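Diaminopimelate decarboxylase (Methanocaldococcus jannaschii, PDB 1TWI) catalyses the pyridoxal-phosphate-dependent decarboxylation of meso-diaminopimelate to L-lysine, the final step of lysine biosynthesis by the diaminopimelate pathway, working as a homodimer. Local coordinates at residues Ala156-Asn164 with Leu175-Glu185. Residues are numbered along the deposited sequence; the frame is centred on the assembly and turned at random.
Sequences AFRINPNVN and LKKNKFGLDVE
The guanidinium of R158 is stacked nearly parallel against F180, a cation-pi pair with centres 4.4 Å apart and planes at 13°. F180 CB sits over the centre of one guanidinium face, 3.5 Å from CZ, while R158 NH1 comes within 3.4 Å of F180 CD1. K179 CG covers a face of the F180 ring, and at the edge of the F157 ring, in its plane, stands L182 CD1. Arginine suits its place as a flat cation that can stack on a ring; it gets there because its CG is anti to the backbone N (chi1 175°) and the chain beyond runs extended. The amide of N160 is the polar hub: ND2 donates to F180 O at 2.8 Å, on a lone pair and nearly straight at 165°, and reaches L175 O and D183 OD2 only through a water. Parallel pairing joins strands 153-160 and 182-183 through L182 N to R158 O and N160 N to L182 O, both 2.9 Å, and continues just past the strand with V184 N to N160 O (3.1 Å). G181, its CA near N160 OD1, has a positive phi that glycine adopts readily. L175, apolar and branched, sets CD1 3.6 Å from V163 CG2, packing the end of helix 169-177 against the loop after strand 153-160, within a beta-alpha-beta unit of the TIM-type barrel. R158 also touches pyridoxal phosphate and bonds weakly through NH2 to H210 O; the stack covering one face is consistent with a fixed orientation, and the cofactor would probably feel its charge.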
loop_
_atom_site.group_PDB
_atom_site.type_symbol
_atom_site.label_atom_id
_atom_site.label_comp_id
_atom_site.label_asym_id
_atom_site.label_seq_id
_atom_site.Cartn_x
_atom_site.Cartn_y
_atom_site.Cartn_z
ATOM N N ALA A 156 23.823 9.854 17.105
ATOM C CA ALA A 156 24.103 8.450 17.368
ATOM C C ALA A 156 24.397 7.937 15.932
ATOM O O ALA A 156 24.173 8.654 14.947
ATOM C CB ALA A 156 22.848 7.752 17.976
ATOM N N PHE A 157 24.930 6.730 15.785
ATOM C CA PHE A 157 25.254 6.249 14.466
ATOM C C PHE A 157 24.646 4.902 14.243
ATOM O O PHE A 157 24.842 3.989 15.060
ATOM C CB PHE A 157 26.812 6.172 14.326
ATOM C CG PHE A 157 27.459 7.512 14.401
ATOM C CD1 PHE A 157 27.594 8.169 15.619
ATOM C CD2 PHE A 157 27.773 8.183 13.229
ATOM C CE1 PHE A 157 28.023 9.513 15.666
ATOM C CE2 PHE A 157 28.203 9.532 13.264
ATOM C CZ PHE A 157 28.324 10.184 14.458
ATOM N N ARG A 158 23.897 4.756 13.153
ATOM C CA ARG A 158 23.284 3.448 12.858
ATOM C C ARG A 158 24.374 2.655 12.135
ATOM O O ARG A 158 24.807 3.024 11.055
ATOM C CB ARG A 158 22.065 3.589 11.926
ATOM C CG ARG A 158 21.497 2.241 11.515
ATOM C CD ARG A 158 20.180 2.366 10.709
ATOM N NE ARG A 158 19.576 1.037 10.509
ATOM C CZ ARG A 158 18.362 0.830 10.023
ATOM N NH1 ARG A 158 17.607 1.865 9.667
ATOM N NH2 ARG A 158 17.904 -0.415 9.895
ATOM N N ILE A 159 24.811 1.569 12.747
ATOM C CA ILE A 159 25.878 0.752 12.178
ATOM C C ILE A 159 25.368 -0.602 11.704
ATOM O O ILE A 159 24.359 -1.107 12.217
ATOM C CB ILE A 159 26.967 0.464 13.244
ATOM C CG1 ILE A 159 26.329 -0.288 14.460
ATOM C CG2 ILE A 159 27.472 1.776 13.905
ATOM C CD1 ILE A 159 27.381 -0.647 15.612
ATOM N N ASN A 160 26.101 -1.207 10.764
ATOM C CA ASN A 160 25.789 -2.548 10.251
ATOM C C ASN A 160 26.976 -3.382 10.750
ATOM O O ASN A 160 28.013 -3.405 10.119
ATOM C CB ASN A 160 25.763 -2.490 8.750
ATOM C CG ASN A 160 24.719 -1.526 8.270
ATOM O OD1 ASN A 160 23.731 -1.313 8.975
ATOM N ND2 ASN A 160 24.896 -0.964 7.088
ATOM N N PRO A 161 26.823 -4.019 11.908
ATOM C CA PRO A 161 27.845 -4.848 12.569
ATOM C C PRO A 161 28.216 -6.053 11.761
ATOM O O PRO A 161 27.484 -6.467 10.850
ATOM C CB PRO A 161 27.225 -5.168 13.931
ATOM C CG PRO A 161 25.759 -5.218 13.638
ATOM C CD PRO A 161 25.497 -4.197 12.523
ATOM N N ASN A 162 29.368 -6.619 12.112
ATOM C CA ASN A 162 29.896 -7.718 11.373
ATOM C C ASN A 162 29.285 -9.072 11.837
ATOM O O ASN A 162 29.985 -9.909 12.392
ATOM C CB ASN A 162 31.419 -7.682 11.558
ATOM C CG ASN A 162 32.147 -8.496 10.507
ATOM O OD1 ASN A 162 33.327 -8.832 10.675
ATOM N ND2 ASN A 162 31.453 -8.809 9.411
ATOM N N VAL A 163 27.980 -9.237 11.616
ATOM C CA VAL A 163 27.238 -10.447 11.975
ATOM C C VAL A 163 27.828 -11.684 11.279
ATOM O O VAL A 163 28.161 -11.621 10.101
ATOM C CB VAL A 163 25.792 -10.308 11.544
ATOM C CG1 VAL A 163 25.096 -11.626 11.659
ATOM C CG2 VAL A 163 25.111 -9.233 12.411
ATOM N N ASN A 164 27.958 -12.793 11.995
ATOM C CA ASN A 164 28.515 -14.006 11.389
ATOM C C ASN A 164 27.614 -14.489 10.227
ATOM O O ASN A 164 26.511 -14.984 10.463
ATOM C CB ASN A 164 28.583 -15.130 12.418
ATOM C CG ASN A 164 29.374 -16.325 11.916
ATOM O OD1 ASN A 164 29.403 -16.604 10.696
ATOM N ND2 ASN A 164 30.031 -17.051 12.851
ATOM N N LEU A 175 21.985 -6.613 6.194
ATOM C CA LEU A 175 22.837 -5.509 6.611
ATOM C C LEU A 175 23.776 -5.013 5.513
ATOM O O LEU A 175 24.122 -3.824 5.494
ATOM C CB LEU A 175 23.679 -5.895 7.834
ATOM C CG LEU A 175 22.860 -6.081 9.098
ATOM C CD1 LEU A 175 23.724 -6.757 10.163
ATOM C CD2 LEU A 175 22.312 -4.703 9.573
ATOM N N LYS A 176 24.197 -5.921 4.612
ATOM C CA LYS A 176 25.139 -5.548 3.577
ATOM C C LYS A 176 24.511 -5.031 2.311
ATOM O O LYS A 176 25.063 -4.159 1.651
ATOM C CB LYS A 176 26.033 -6.739 3.225
ATOM C CG LYS A 176 27.049 -7.048 4.299
ATOM C CD LYS A 176 27.746 -8.379 3.998
ATOM C CE LYS A 176 28.973 -8.604 4.894
ATOM N NZ LYS A 176 30.024 -7.544 4.774
ATOM N N LYS A 177 23.343 -5.548 1.973
ATOM C CA LYS A 177 22.718 -5.165 0.715
ATOM C C LYS A 177 21.656 -4.090 0.809
ATOM O O LYS A 177 21.268 -3.551 -0.202
ATOM C CB LYS A 177 22.069 -6.395 0.048
ATOM C CG LYS A 177 23.083 -7.399 -0.548
ATOM C CD LYS A 177 22.375 -8.514 -1.321
ATOM C CE LYS A 177 23.342 -9.626 -1.786
ATOM N NZ LYS A 177 22.543 -10.680 -2.565
ATOM N N ASN A 178 21.175 -3.772 2.005
ATOM C CA ASN A 178 20.072 -2.813 2.078
ATOM C C ASN A 178 20.632 -1.421 2.109
ATOM O O ASN A 178 21.874 -1.217 2.234
ATOM C CB ASN A 178 19.190 -3.134 3.298
ATOM C CG ASN A 178 18.422 -4.442 3.123
ATOM O OD1 ASN A 178 18.110 -5.140 4.101
ATOM N ND2 ASN A 178 18.088 -4.767 1.878
ATOM N N LYS A 179 19.726 -0.445 2.034
ATOM C CA LYS A 179 20.168 0.941 1.927
ATOM C C LYS A 179 20.597 1.551 3.247
ATOM O O LYS A 179 21.222 2.602 3.239
ATOM C CB LYS A 179 19.024 1.782 1.334
ATOM C CG LYS A 179 17.768 1.820 2.246
ATOM C CD LYS A 179 16.596 2.614 1.561
ATOM C CE LYS A 179 15.373 2.668 2.473
ATOM N NZ LYS A 179 14.203 3.412 1.864
ATOM N N PHE A 180 20.336 0.894 4.371
ATOM C CA PHE A 180 20.611 1.571 5.667
ATOM C C PHE A 180 21.961 1.400 6.299
ATOM O O PHE A 180 22.674 0.425 6.016
ATOM C CB PHE A 180 19.631 1.093 6.770
ATOM C CG PHE A 180 18.209 0.955 6.295
ATOM C CD1 PHE A 180 17.381 2.065 6.235
ATOM C CD2 PHE A 180 17.717 -0.293 5.913
ATOM C CE1 PHE A 180 16.052 1.928 5.814
ATOM C CE2 PHE A 180 16.371 -0.446 5.474
ATOM C CZ PHE A 180 15.543 0.677 5.435
ATOM N N GLY A 181 22.268 2.340 7.191
ATOM C CA GLY A 181 23.446 2.206 8.015
ATOM C C GLY A 181 24.853 2.393 7.464
ATOM O O GLY A 181 25.082 2.453 6.238
ATOM N N LEU A 182 25.767 2.401 8.431
ATOM C CA LEU A 182 27.207 2.619 8.231
ATOM C C LEU A 182 27.909 1.306 8.434
ATOM O O LEU A 182 27.873 0.743 9.545
ATOM C CB LEU A 182 27.710 3.627 9.267
ATOM C CG LEU A 182 26.989 4.980 9.165
ATOM C CD1 LEU A 182 27.196 5.794 10.455
ATOM C CD2 LEU A 182 27.562 5.793 8.003
ATOM N N ASP A 183 28.484 0.790 7.344
ATOM C CA ASP A 183 29.148 -0.506 7.402
ATOM C C ASP A 183 30.304 -0.466 8.423
ATOM O O ASP A 183 31.156 0.451 8.394
ATOM C CB ASP A 183 29.679 -0.891 6.032
ATOM C CG ASP A 183 30.149 -2.334 5.992
ATOM O OD1 ASP A 183 31.369 -2.565 5.969
ATOM O OD2 ASP A 183 29.293 -3.240 6.031
ATOM N N VAL A 184 30.312 -1.415 9.350
ATOM C CA VAL A 184 31.390 -1.463 10.325
ATOM C C VAL A 184 32.664 -2.117 9.729
ATOM O O VAL A 184 33.772 -1.579 9.857
ATOM C CB VAL A 184 31.004 -2.296 11.566
ATOM C CG1 VAL A 184 32.302 -2.621 12.434
ATOM C CG2 VAL A 184 29.988 -1.509 12.458
ATOM N N GLU A 185 32.502 -3.262 9.088
ATOM C CA GLU A 185 33.680 -4.010 8.639
ATOM C C GLU A 185 34.629 -3.298 7.723
ATOM O O GLU A 185 35.863 -3.386 7.921
ATOM C CB GLU A 185 33.281 -5.357 8.003
ATOM C CG GLU A 185 34.252 -6.433 8.443
ATOM C CD GLU A 185 34.235 -7.714 7.576
ATOM O OE1 GLU A 185 35.167 -8.556 7.790
ATOM O OE2 GLU A 185 33.318 -7.856 6.724
HETATM O O HOH W 1 30.170 -4.852 9.196
HETATM O O HOH W 2 26.776 -2.658 5.339
#